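Local structure of lasso peptide isopeptidase AtxE2 (Asticcacaulis excentricus, 5TXE) at residues A54-P59 with L319-W324; T348-G353 with S439-L444; C363-E366 with R372-V375; L374-L379 with Q383-Y388. The protein hydrolyses the lasso peptides astexin-2 and astexin-3 at their isopeptide bond, recognising the knotted loop and converting each threaded peptide to a linear one. The protein carries 1 engineered substitution. All coordinates share one frame; numbering follows the deposited sequence.

Contact 1: A54-P59 with L319-W324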
loop_
_atom_site.group_PDB
_atom_site.type_symbol
_atom_site.label_atom_id
_atom_site.label_comp_id
_atom_site.label_asym_id
_atom_site.label_seq_id
_atom_site.Cartn_x
_atom_site.Cartn_y
_atom_site.Cartn_z
ATOM N N ALA A 54 0.858 -5.155 0.769
ATOM C CA ALA A 54 0.166 -6.323 1.242
ATOM C C ALA A 54 0.534 -6.604 2.675
ATOM O O ALA A 54 1.651 -6.366 3.084
ATOM C CB ALA A 54 0.560 -7.507 0.409
ATOM N N SER A 55 -0.412 -7.144 3.422
ATOM C CA SER A 55 -0.131 -7.505 4.800
ATOM C C SER A 55 -0.698 -8.901 5.112
ATOM O O SER A 55 -1.067 -9.687 4.205
ATOM C CB SER A 55 -0.715 -6.425 5.726
ATOM O OG SER A 55 -2.133 -6.461 5.650
ATOM N N GLU A 56 -0.814 -9.211 6.397
ATOM C CA GLU A 56 -1.198 -10.569 6.826
ATOM C C GLU A 56 -2.463 -11.120 6.263
ATOM O O GLU A 56 -2.522 -12.292 5.968
ATOM C CB GLU A 56 -1.302 -10.661 8.362
ATOM C CG GLU A 56 0.015 -10.612 9.093
ATOM C CD GLU A 56 0.366 -9.203 9.512
ATOM O OE1 GLU A 56 0.106 -8.238 8.730
ATOM O OE2 GLU A 56 0.883 -9.054 10.641
ATOM N N THR A 57 -3.470 -10.289 6.103
ATOM C CA THR A 57 -4.760 -10.742 5.618
ATOM C C THR A 57 -5.004 -10.471 4.149
ATOM O O THR A 57 -6.126 -10.598 3.665
ATOM C CB THR A 57 -5.909 -10.070 6.420
ATOM O OG1 THR A 57 -5.856 -8.679 6.208
ATOM C CG2 THR A 57 -5.720 -10.256 7.917
ATOM N N THR A 58 -3.983 -10.065 3.416
ATOM C CA THR A 58 -4.180 -9.812 1.982
ATOM C C THR A 58 -4.450 -11.138 1.297
ATOM O O THR A 58 -3.583 -12.036 1.316
ATOM C CB THR A 58 -2.929 -9.158 1.369
ATOM O OG1 THR A 58 -2.717 -7.858 1.946
ATOM C CG2 THR A 58 -3.108 -9.044 -0.148
ATOM N N PRO A 59 -5.608 -11.290 0.658
ATOM C CA PRO A 59 -5.966 -12.641 0.150
ATOM C C PRO A 59 -5.350 -13.012 -1.206
ATOM O O PRO A 59 -6.069 -13.297 -2.169
ATOM C CB PRO A 59 -7.476 -12.554 0.022
ATOM C CG PRO A 59 -7.731 -11.090 -0.314
ATOM C CD PRO A 59 -6.675 -10.304 0.417
ATOM N N LEU A 319 -0.106 -15.281 14.246
ATOM C CA LEU A 319 0.900 -14.299 13.854
ATOM C C LEU A 319 0.741 -13.035 14.626
ATOM O O LEU A 319 -0.376 -12.682 15.033
ATOM C CB LEU A 319 0.695 -13.870 12.396
ATOM C CG LEU A 319 1.191 -14.832 11.328
ATOM C CD1 LEU A 319 0.855 -14.296 9.940
ATOM C CD2 LEU A 319 2.684 -15.024 11.465
ATOM N N ARG A 320 1.844 -12.321 14.782
ATOM C CA ARG A 320 1.763 -10.979 15.307
ATOM C C ARG A 320 3.041 -10.221 15.017
ATOM O O ARG A 320 4.038 -10.785 14.571
ATOM C CB ARG A 320 1.544 -10.986 16.803
ATOM C CG ARG A 320 2.807 -11.470 17.513
ATOM C CD ARG A 320 2.724 -11.781 18.978
ATOM N NE ARG A 320 2.330 -10.679 19.788
ATOM C CZ ARG A 320 3.082 -10.143 20.735
ATOM N NH1 ARG A 320 4.310 -10.594 20.993
ATOM N NH2 ARG A 320 2.573 -9.130 21.414
ATOM N N ARG A 321 2.990 -8.924 15.282
ATOM C CA ARG A 321 4.179 -8.081 15.199
ATOM C C ARG A 321 4.771 -7.897 16.566
ATOM O O ARG A 321 4.040 -7.865 17.532
ATOM C CB ARG A 321 3.805 -6.728 14.618
ATOM C CG ARG A 321 3.454 -6.881 13.168
ATOM C CD ARG A 321 2.244 -6.106 12.750
ATOM N NE ARG A 321 1.954 -6.379 11.339
ATOM C CZ ARG A 321 1.947 -5.471 10.356
ATOM N NH1 ARG A 321 2.170 -4.184 10.599
ATOM N NH2 ARG A 321 1.677 -5.857 9.108
ATOM N N GLU A 322 6.089 -7.825 16.639
ATOM C CA GLU A 322 6.761 -7.674 17.915
ATOM C C GLU A 322 8.207 -7.150 17.736
ATOM O O GLU A 322 8.628 -6.861 16.638
ATOM C CB GLU A 322 6.751 -9.019 18.677
ATOM C CG GLU A 322 7.455 -10.150 17.965
ATOM C CD GLU A 322 7.382 -11.456 18.764
ATOM O OE1 GLU A 322 6.295 -11.773 19.299
ATOM O OE2 GLU A 322 8.412 -12.176 18.835
ATOM N N GLY A 323 8.934 -7.033 18.839
ATOM C CA GLY A 323 10.277 -6.502 18.880
ATOM C C GLY A 323 10.249 -4.979 18.984
ATOM O O GLY A 323 9.183 -4.370 19.049
ATOM N N TRP A 324 11.424 -4.358 18.956
ATOM C CA TRP A 324 11.524 -2.900 19.036
ATOM C C TRP A 324 10.653 -2.224 17.929
ATOM O O TRP A 324 10.765 -2.559 16.735
ATOM C CB TRP A 324 12.967 -2.493 18.852
ATOM C CG TRP A 324 13.235 -1.034 19.046
ATOM C CD1 TRP A 324 13.305 -0.093 18.090
ATOM C CD2 TRP A 324 13.577 -0.386 20.276
ATOM N NE1 TRP A 324 13.648 1.119 18.633
ATOM C CE2 TRP A 324 13.805 0.968 19.980
ATOM C CE3 TRP A 324 13.698 -0.822 21.605
ATOM C CZ2 TRP A 324 14.147 1.898 20.958
ATOM C CZ3 TRP A 324 14.048 0.098 22.580
ATOM C CH2 TRP A 324 14.261 1.457 22.250
#
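The E56 carboxylate and the R321 guanidinium meet edge to edge, their planes only 15° apart, while S55 CB lies oblique to the guanidinium, 4.2 Å from R321 NH2. This side-on salt bridge joins two parts of the beta-propeller, the loop leading into strand 61-63 and the end of strand 315-322. R321 NE reaches E56 OE2 at 3.0 Å on the syn lone pair and within the guanidinium plane; R321 NH2 meets E56 OE1 at 2.9 Å, tilted from both planes. With one oxygen for each nitrogen, the two bonds restrain the rotation of both groups. The E56 chain bends at chi2 (93°), which turns its carboxylate to R321 while CG rests on L319 CD1 at 3.9 Å. T305 OG1 also bonds E56 OE2. With an alanine in place of E56, the R321 charge is likely to be left without its mate here, with R441 close by as a like charge, and a gap to open beside L319. The loop itself is shaped by a type I turn from S55 to T58: T58 N bonds S55 O at 3.0 Å, and S55 N points back to T58 OG1 at 2.8 Å and 163°.

Contact 2: T348-G353 with S439-L444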
loop_
_atom_site.group_PDB
_atom_site.type_symbol
_atom_site.label_atom_id
_atom_site.label_comp_id
_atom_site.label_asym_id
_atom_site.label_seq_id
_atom_site.Cartn_x
_atom_site.Cartn_y
_atom_site.Cartn_z
ATOM N N THR A 348 12.546 -10.205 10.526
ATOM C CA THR A 348 12.162 -8.952 9.866
ATOM C C THR A 348 11.444 -9.404 8.547
ATOM O O THR A 348 11.539 -10.555 8.153
ATOM C CB THR A 348 13.378 -8.071 9.654
ATOM O OG1 THR A 348 14.301 -8.715 8.804
ATOM C CG2 THR A 348 14.083 -7.841 10.954
ATOM N N GLY A 349 10.577 -8.593 7.987
ATOM C CA GLY A 349 9.841 -9.004 6.814
ATOM C C GLY A 349 8.369 -9.140 7.108
ATOM O O GLY A 349 7.884 -8.723 8.159
ATOM N N LEU A 350 7.678 -9.723 6.155
ATOM C CA LEU A 350 6.264 -9.885 6.209
ATOM C C LEU A 350 5.903 -11.264 5.716
ATOM O O LEU A 350 6.555 -11.794 4.820
ATOM C CB LEU A 350 5.584 -8.855 5.289
ATOM C CG LEU A 350 5.831 -7.384 5.579
ATOM C CD1 LEU A 350 5.489 -6.436 4.412
ATOM C CD2 LEU A 350 5.015 -7.037 6.805
ATOM N N LEU A 351 4.842 -11.812 6.293
ATOM C CA LEU A 351 4.175 -12.991 5.760
ATOM C C LEU A 351 2.773 -12.581 5.441
ATOM O O LEU A 351 2.076 -12.065 6.296
ATOM C CB LEU A 351 4.105 -14.111 6.776
ATOM C CG LEU A 351 5.393 -14.717 7.234
ATOM C CD1 LEU A 351 5.051 -15.745 8.310
ATOM C CD2 LEU A 351 6.124 -15.381 6.095
ATOM N N GLN A 352 2.348 -12.835 4.211
ATOM C CA GLN A 352 1.117 -12.295 3.706
ATOM C C GLN A 352 0.246 -13.401 3.137
ATOM O O GLN A 352 0.734 -14.292 2.434
ATOM C CB GLN A 352 1.479 -11.304 2.590
ATOM C CG GLN A 352 2.323 -10.140 3.074
ATOM C CD GLN A 352 3.313 -9.656 2.033
ATOM O OE1 GLN A 352 3.865 -10.437 1.261
ATOM N NE2 GLN A 352 3.606 -8.377 2.061
ATOM N N GLY A 353 -1.043 -13.326 3.387
ATOM C CA GLY A 353 -1.994 -14.217 2.723
ATOM C C GLY A 353 -1.933 -15.689 3.099
ATOM O O GLY A 353 -2.498 -16.551 2.390
ATOM N N SER A 439 7.044 3.391 4.954
ATOM C CA SER A 439 7.072 2.064 5.514
ATOM C C SER A 439 8.242 1.270 4.968
ATOM O O SER A 439 8.580 1.335 3.777
ATOM C CB SER A 439 5.776 1.262 5.386
ATOM O OG SER A 439 5.137 1.507 4.199
ATOM N N SER A 440 8.845 0.512 5.879
ATOM C CA SER A 440 10.053 -0.222 5.599
ATOM C C SER A 440 10.003 -1.651 6.122
ATOM O O SER A 440 11.034 -2.184 6.519
ATOM C CB SER A 440 11.281 0.501 6.190
ATOM O OG SER A 440 12.441 0.042 5.494
ATOM N N ARG A 441 8.851 -2.306 6.064
ATOM C CA ARG A 441 8.777 -3.659 6.615
ATOM C C ARG A 441 9.252 -4.715 5.674
ATOM O O ARG A 441 9.714 -5.770 6.123
ATOM C CB ARG A 441 7.365 -4.023 7.074
ATOM C CG ARG A 441 6.827 -3.079 8.134
ATOM C CD ARG A 441 5.602 -3.690 8.856
ATOM N NE ARG A 441 5.345 -3.024 10.119
ATOM C CZ ARG A 441 5.722 -3.475 11.313
ATOM N NH1 ARG A 441 6.400 -4.614 11.474
ATOM N NH2 ARG A 441 5.392 -2.764 12.373
ATOM N N GLY A 442 9.117 -4.456 4.375
ATOM C CA GLY A 442 9.182 -5.505 3.363
ATOM C C GLY A 442 10.318 -5.195 2.442
ATOM O O GLY A 442 11.341 -4.654 2.874
ATOM N N PHE A 443 10.126 -5.551 1.173
ATOM C CA PHE A 443 11.165 -5.410 0.177
ATOM C C PHE A 443 11.436 -3.920 -0.080
ATOM O O PHE A 443 10.521 -3.141 -0.165
ATOM C CB PHE A 443 10.770 -6.162 -1.084
ATOM C CG PHE A 443 11.680 -5.937 -2.212
ATOM C CD1 PHE A 443 13.047 -6.208 -2.088
ATOM C CD2 PHE A 443 11.187 -5.400 -3.439
ATOM C CE1 PHE A 443 13.932 -5.934 -3.155
ATOM C CE2 PHE A 443 12.060 -5.150 -4.511
ATOM C CZ PHE A 443 13.437 -5.417 -4.372
ATOM N N LEU A 444 12.692 -3.540 -0.114
ATOM C CA LEU A 444 13.072 -2.149 -0.411
ATOM C C LEU A 444 12.908 -1.886 -1.891
ATOM O O LEU A 444 13.802 -2.186 -2.673
ATOM C CB LEU A 444 14.509 -1.929 0.001
ATOM C CG LEU A 444 14.751 -2.090 1.525
ATOM C CD1 LEU A 444 16.228 -1.963 1.823
ATOM C CD2 LEU A 444 13.985 -1.117 2.371
HETATM O O HOH W 1 7.968 -6.750 10.036
HETATM O O HOH W 2 10.686 -5.874 8.778
#
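The backbones meet where G349 CA lies 3.3 Å from R441 O in a CA-H...O contact, as strand 350-357 is about to begin and the irregular loop 439-444 passes by; in register G349 faces G442, their CA atoms 5.0 Å apart. G349 has a positive phi (114°) at which a side chain would press on the preceding carbonyl oxygen. Water 2 sits between G349 and R441, accepting from G349 N at 2.8 Å and lying within hydrogen-bonding distance of R441 O. The loop follows strand 431-436 of the mixed alpha/beta-hydrolase sheet, whereas L350 belongs to a propeller blade, so this is a seam between the two domains of the prolyl oligopeptidase fold. L350 and R441 cross at about a right angle. L350 CD2 lies against R441 CB at 3.8 Å and also touches CD, so an aliphatic arm covers an apolar branch. L350 CD1 rests 4.0 Å from G442 CA, where a CB on G442 would be crowded. R441 runs extended from CG to NE, which carries its guanidinium past the leucine to S326 O, bonded by NH1. The same NH1 donates to water 1 at 3.0 Å, in the guanidinium plane, and that water lies 2.7 Å from G349 O.

Contact 3: C363-E366 with R372-V375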
loop_
_atom_site.group_PDB
_atom_site.type_symbol
_atom_site.label_atom_id
_atom_site.label_comp_id
_atom_site.label_asym_id
_atom_site.label_seq_id
_atom_site.Cartn_x
_atom_site.Cartn_y
_atom_site.Cartn_z
ATOM N N CYS A 363 2.631 -19.223 2.418
ATOM C CA CYS A 363 2.591 -17.756 2.541
ATOM C C CYS A 363 3.258 -17.018 1.377
ATOM O O CYS A 363 4.200 -17.529 0.765
ATOM C CB CYS A 363 3.376 -17.334 3.782
ATOM S SG CYS A 363 2.781 -18.067 5.305
ATOM N N ALA A 364 2.838 -15.783 1.120
ATOM C CA ALA A 364 3.742 -14.876 0.441
ATOM C C ALA A 364 4.663 -14.302 1.493
ATOM O O ALA A 364 4.272 -14.150 2.633
ATOM C CB ALA A 364 2.970 -13.755 -0.254
ATOM N N GLN A 365 5.877 -13.921 1.104
ATOM C CA GLN A 365 6.849 -13.403 2.051
ATOM C C GLN A 365 7.765 -12.426 1.347
ATOM O O GLN A 365 8.035 -12.567 0.141
ATOM C CB GLN A 365 7.689 -14.555 2.592
ATOM C CG GLN A 365 8.748 -14.164 3.626
ATOM C CD GLN A 365 10.133 -13.964 3.041
ATOM O OE1 GLN A 365 10.515 -14.574 2.051
ATOM N NE2 GLN A 365 10.923 -13.130 3.693
ATOM N N GLU A 366 8.235 -11.432 2.087
ATOM C CA GLU A 366 9.215 -10.483 1.573
ATOM C C GLU A 366 10.043 -9.903 2.685
ATOM O O GLU A 366 9.634 -9.939 3.833
ATOM C CB GLU A 366 8.524 -9.364 0.759
ATOM C CG GLU A 366 7.481 -8.620 1.488
ATOM C CD GLU A 366 6.928 -7.466 0.671
ATOM O OE1 GLU A 366 7.710 -6.510 0.453
ATOM O OE2 GLU A 366 5.719 -7.478 0.319
ATOM N N ARG A 372 8.614 -10.070 -3.122
ATOM C CA ARG A 372 7.600 -10.968 -2.765
ATOM C C ARG A 372 7.695 -12.323 -3.511
ATOM O O ARG A 372 7.788 -12.392 -4.752
ATOM C CB ARG A 372 6.233 -10.324 -2.980
ATOM C CG ARG A 372 5.160 -10.875 -2.095
ATOM C CD ARG A 372 3.870 -10.068 -2.210
ATOM N NE ARG A 372 4.059 -8.761 -1.611
ATOM C CZ ARG A 372 3.325 -7.700 -1.910
ATOM N NH1 ARG A 372 2.332 -7.781 -2.791
ATOM N NH2 ARG A 372 3.551 -6.548 -1.306
ATOM N N ARG A 373 7.631 -13.391 -2.717
ATOM C CA ARG A 373 7.646 -14.733 -3.217
ATOM C C ARG A 373 6.778 -15.600 -2.334
ATOM O O ARG A 373 6.299 -15.155 -1.270
ATOM C CB ARG A 373 9.073 -15.236 -3.155
ATOM C CG ARG A 373 9.585 -15.280 -1.757
ATOM C CD ARG A 373 10.857 -16.059 -1.621
ATOM N NE ARG A 373 11.321 -15.936 -0.260
ATOM C CZ ARG A 373 12.443 -16.480 0.249
ATOM N NH1 ARG A 373 13.283 -17.213 -0.479
ATOM N NH2 ARG A 373 12.731 -16.259 1.518
ATOM N N LEU A 374 6.561 -16.821 -2.781
ATOM C CA LEU A 374 5.869 -17.808 -1.965
ATOM C C LEU A 374 6.874 -18.710 -1.234
ATOM O O LEU A 374 7.902 -19.080 -1.769
ATOM C CB LEU A 374 4.956 -18.666 -2.801
ATOM C CG LEU A 374 3.532 -18.226 -3.146
ATOM C CD1 LEU A 374 3.267 -16.767 -2.919
ATOM C CD2 LEU A 374 3.179 -18.668 -4.533
ATOM N N VAL A 375 6.481 -19.120 -0.042
ATOM C CA VAL A 375 7.317 -19.753 0.936
ATOM C C VAL A 375 6.430 -20.731 1.682
ATOM O O VAL A 375 5.195 -20.541 1.722
ATOM C CB VAL A 375 7.839 -18.580 1.775
ATOM C CG1 VAL A 375 7.401 -18.541 3.212
ATOM C CG2 VAL A 375 9.259 -18.222 1.457
#
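R373 sets CG between its backbone N and carbonyl carbon (chi1 62°) and then runs extended, while Q365 bends at chi2 (-96°); the two side chains thus lie side by side, pointing the same way. Q365 OE1 accepts both R373 NE and R373 NH2, each at 2.8 Å: NE comes nearly along the C=O axis, NH2 from above the amide plane. R372 bends at chi3 (-70°) and gives NE and NH2 to a single oxygen, E366 OE2, each at 2.9 Å, with NH2 near the C-O axis and NE above the carboxylate plane. That oxygen also accepts from Q352 NE2, and OE1 takes F443 N; R372 NH1 bonds the carbonyls of I49 and T51, and NH2 also that of M52, so the buried charges are well supplied with partners. The backbones pair antiparallel: C363 with V375 and Q365 with R373 are hydrogen-bonded pairs, Q365 N reaching R373 O at 2.7 Å. Between them, in the non-hydrogen-bonded pair, A364 CB touches L374 CD1 at 4.0 Å. Within its propeller blade, strand 360-367 lies between strand 373-378 and strand 350-357, to which C363 is also tied by a disulfide with C354; strand 384-388 completes the sheet beyond 373-378.

Contact 4: L374-L379 with Q383-Y388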
loop_
_atom_site.group_PDB
_atom_site.type_symbol
_atom_site.label_atom_id
_atom_site.label_comp_id
_atom_site.label_asym_id
_atom_site.label_seq_id
_atom_site.Cartn_x
_atom_site.Cartn_y
_atom_site.Cartn_z
ATOM N N LEU A 374 6.561 -16.821 -2.781
ATOM C CA LEU A 374 5.869 -17.808 -1.965
ATOM C C LEU A 374 6.874 -18.710 -1.234
ATOM O O LEU A 374 7.902 -19.080 -1.769
ATOM C CB LEU A 374 4.956 -18.666 -2.801
ATOM C CG LEU A 374 3.532 -18.226 -3.146
ATOM C CD1 LEU A 374 3.267 -16.767 -2.919
ATOM C CD2 LEU A 374 3.179 -18.668 -4.533
ATOM N N VAL A 375 6.481 -19.120 -0.042
ATOM C CA VAL A 375 7.317 -19.753 0.936
ATOM C C VAL A 375 6.430 -20.731 1.682
ATOM O O VAL A 375 5.195 -20.541 1.722
ATOM C CB VAL A 375 7.839 -18.580 1.775
ATOM C CG1 VAL A 375 7.401 -18.541 3.212
ATOM C CG2 VAL A 375 9.259 -18.222 1.457
ATOM N N THR A 376 7.017 -21.825 2.194
ATOM C CA THR A 376 6.299 -22.710 3.154
ATOM C C THR A 376 6.924 -22.626 4.511
ATOM O O THR A 376 8.119 -22.545 4.654
ATOM C CB THR A 376 6.236 -24.213 2.746
ATOM O OG1 THR A 376 7.555 -24.713 2.596
ATOM C CG2 THR A 376 5.558 -24.401 1.452
ATOM N N LEU A 377 6.100 -22.577 5.519
ATOM C CA LEU A 377 6.598 -22.489 6.865
ATOM C C LEU A 377 6.186 -23.787 7.594
ATOM O O LEU A 377 5.005 -24.120 7.674
ATOM C CB LEU A 377 5.993 -21.263 7.506
ATOM C CG LEU A 377 6.828 -20.493 8.516
ATOM C CD1 LEU A 377 8.308 -20.494 8.225
ATOM C CD2 LEU A 377 6.392 -19.053 8.520
ATOM N N ASN A 378 7.159 -24.527 8.107
ATOM C CA ASN A 378 6.881 -25.739 8.881
ATOM C C ASN A 378 6.317 -25.397 10.272
ATOM O O ASN A 378 6.961 -24.734 11.077
ATOM C CB ASN A 378 8.163 -26.563 8.960
ATOM C CG ASN A 378 7.984 -27.898 9.677
ATOM O OD1 ASN A 378 7.334 -28.008 10.722
ATOM N ND2 ASN A 378 8.619 -28.909 9.137
ATOM N N LEU A 379 5.102 -25.850 10.553
ATOM C CA LEU A 379 4.434 -25.466 11.790
ATOM C C LEU A 379 4.862 -26.260 13.059
ATOM O O LEU A 379 4.257 -26.099 14.133
ATOM C CB LEU A 379 2.917 -25.570 11.603
ATOM C CG LEU A 379 2.353 -24.581 10.590
ATOM C CD1 LEU A 379 0.844 -24.754 10.478
ATOM C CD2 LEU A 379 2.711 -23.162 10.994
ATOM N N GLN A 383 10.618 -23.800 10.446
ATOM C CA GLN A 383 11.493 -23.574 9.313
ATOM C C GLN A 383 10.761 -23.078 8.059
ATOM O O GLN A 383 9.721 -23.604 7.661
ATOM C CB GLN A 383 12.269 -24.840 8.961
ATOM C CG GLN A 383 13.554 -24.513 8.202
ATOM C CD GLN A 383 14.493 -25.702 8.050
ATOM O OE1 GLN A 383 14.199 -26.813 8.503
ATOM N NE2 GLN A 383 15.641 -25.466 7.429
ATOM N N MET A 384 11.371 -22.084 7.423
ATOM C CA MET A 384 10.818 -21.441 6.223
ATOM C C MET A 384 11.616 -21.887 5.036
ATOM O O MET A 384 12.834 -21.742 5.041
ATOM C CB MET A 384 10.950 -19.933 6.327
ATOM C CG MET A 384 10.186 -19.158 5.222
ATOM S SD MET A 384 10.171 -17.349 5.506
ATOM C CE MET A 384 11.764 -16.903 4.879
ATOM N N SER A 385 10.926 -22.360 4.008
ATOM C CA SER A 385 11.568 -22.763 2.780
ATOM C C SER A 385 10.894 -22.112 1.569
ATOM O O SER A 385 9.670 -21.958 1.560
ATOM C CB SER A 385 11.446 -24.289 2.639
ATOM O OG SER A 385 11.785 -24.908 3.869
ATOM N N PRO A 386 11.678 -21.784 0.526
ATOM C CA PRO A 386 11.193 -21.272 -0.757
ATOM C C PRO A 386 10.250 -22.236 -1.381
ATOM O O PRO A 386 10.493 -23.402 -1.294
ATOM C CB PRO A 386 12.443 -21.256 -1.642
ATOM C CG PRO A 386 13.587 -21.260 -0.722
ATOM C CD PRO A 386 13.135 -21.968 0.529
ATOM N N LEU A 387 9.156 -21.748 -1.930
ATOM C CA LEU A 387 8.260 -22.549 -2.745
ATOM C C LEU A 387 8.256 -22.040 -4.198
ATOM O O LEU A 387 8.424 -22.811 -5.098
ATOM C CB LEU A 387 6.861 -22.499 -2.168
ATOM C CG LEU A 387 5.832 -23.249 -2.987
ATOM C CD1 LEU A 387 6.115 -24.741 -3.042
ATOM C CD2 LEU A 387 4.461 -22.998 -2.390
ATOM N N TYR A 388 8.070 -20.735 -4.404
ATOM C CA TYR A 388 8.031 -20.130 -5.748
ATOM C C TYR A 388 8.470 -18.655 -5.729
ATOM O O TYR A 388 7.876 -17.842 -5.014
ATOM C CB TYR A 388 6.627 -20.208 -6.348
ATOM C CG TYR A 388 6.530 -19.569 -7.695
ATOM C CD1 TYR A 388 6.907 -20.251 -8.823
ATOM C CD2 TYR A 388 6.084 -18.256 -7.842
ATOM C CE1 TYR A 388 6.825 -19.667 -10.077
ATOM C CE2 TYR A 388 6.008 -17.632 -9.092
ATOM C CZ TYR A 388 6.371 -18.333 -10.210
ATOM O OH TYR A 388 6.296 -17.724 -11.449
HETATM O O HOH W 3 8.711 -25.212 0.400
#
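M384 fits between V375 and L377 across a beta hairpin whose second strand, 384-388, forms one edge of a propeller blade. The fit is tight: V375 CG1 presses on M384 CG at 3.5 Å, and L377 CD1 on M384 CB at 3.3 Å, both shorter than usual carbon contacts. M384 has CG anti to its backbone N (chi1 -170°), which stretches the chain over the two branched side chains, with its sulfur next to V375 CG1 at 3.8 Å. V375 itself holds an off-staggered chi1 of 115°, though whether this reflects real strain is doubtful, and its CG2 leans toward S385 O. A glycine here would probably open a gap beneath M384, leaving its CG and SD without their neighbour and the thioether freer to turn. L351 of strand 350-357 touches L377 from the same blade. On the face of T376 and S385, T376 OG1 approaches S385 CB, and T376 CG2 meets L387 CD2 at 4.2 Å. At the far end L387 and Y388 both face L374, a classic beta bulge, and L374 O accepts both of their N-H groups from one face of its carbonyl plane. L387 CB swells against that oxygen, while L374 CD2 lies by Y388 CB; the tyrosine ring leads away to F72, and its OH to R87, in the adjoining blade. Toward the turn the pairing continues, and N378 CB lies 3.6 Å from Q383 O, the oxygen that N378 N bonds at 2.8 Å and 174°.

Overall arrangement
Contacts 3 and 4 share L374 and V375 on strand 373-378, their centres about 8 Å apart, and the blade they build reaches the hydrolase domain through contact 2, whose centre is about 9 Å from that of contact 3: F443 N bonds E366 OE1 at 2.7 Å. Contact 1 joins this group from neighbouring blades, A54 O accepting from Q352 NE2 at 3.0 Å. Contacts 1 and 4 do not touch; their nearest atoms are about 6 Å apart. Catalytically important Y438 has its side chain about 10 Å from that of R441 in contact 2 and about 11 Å from that of R321 in contact 1, whereas contacts 3 and 4 lie away from the catalytic residues.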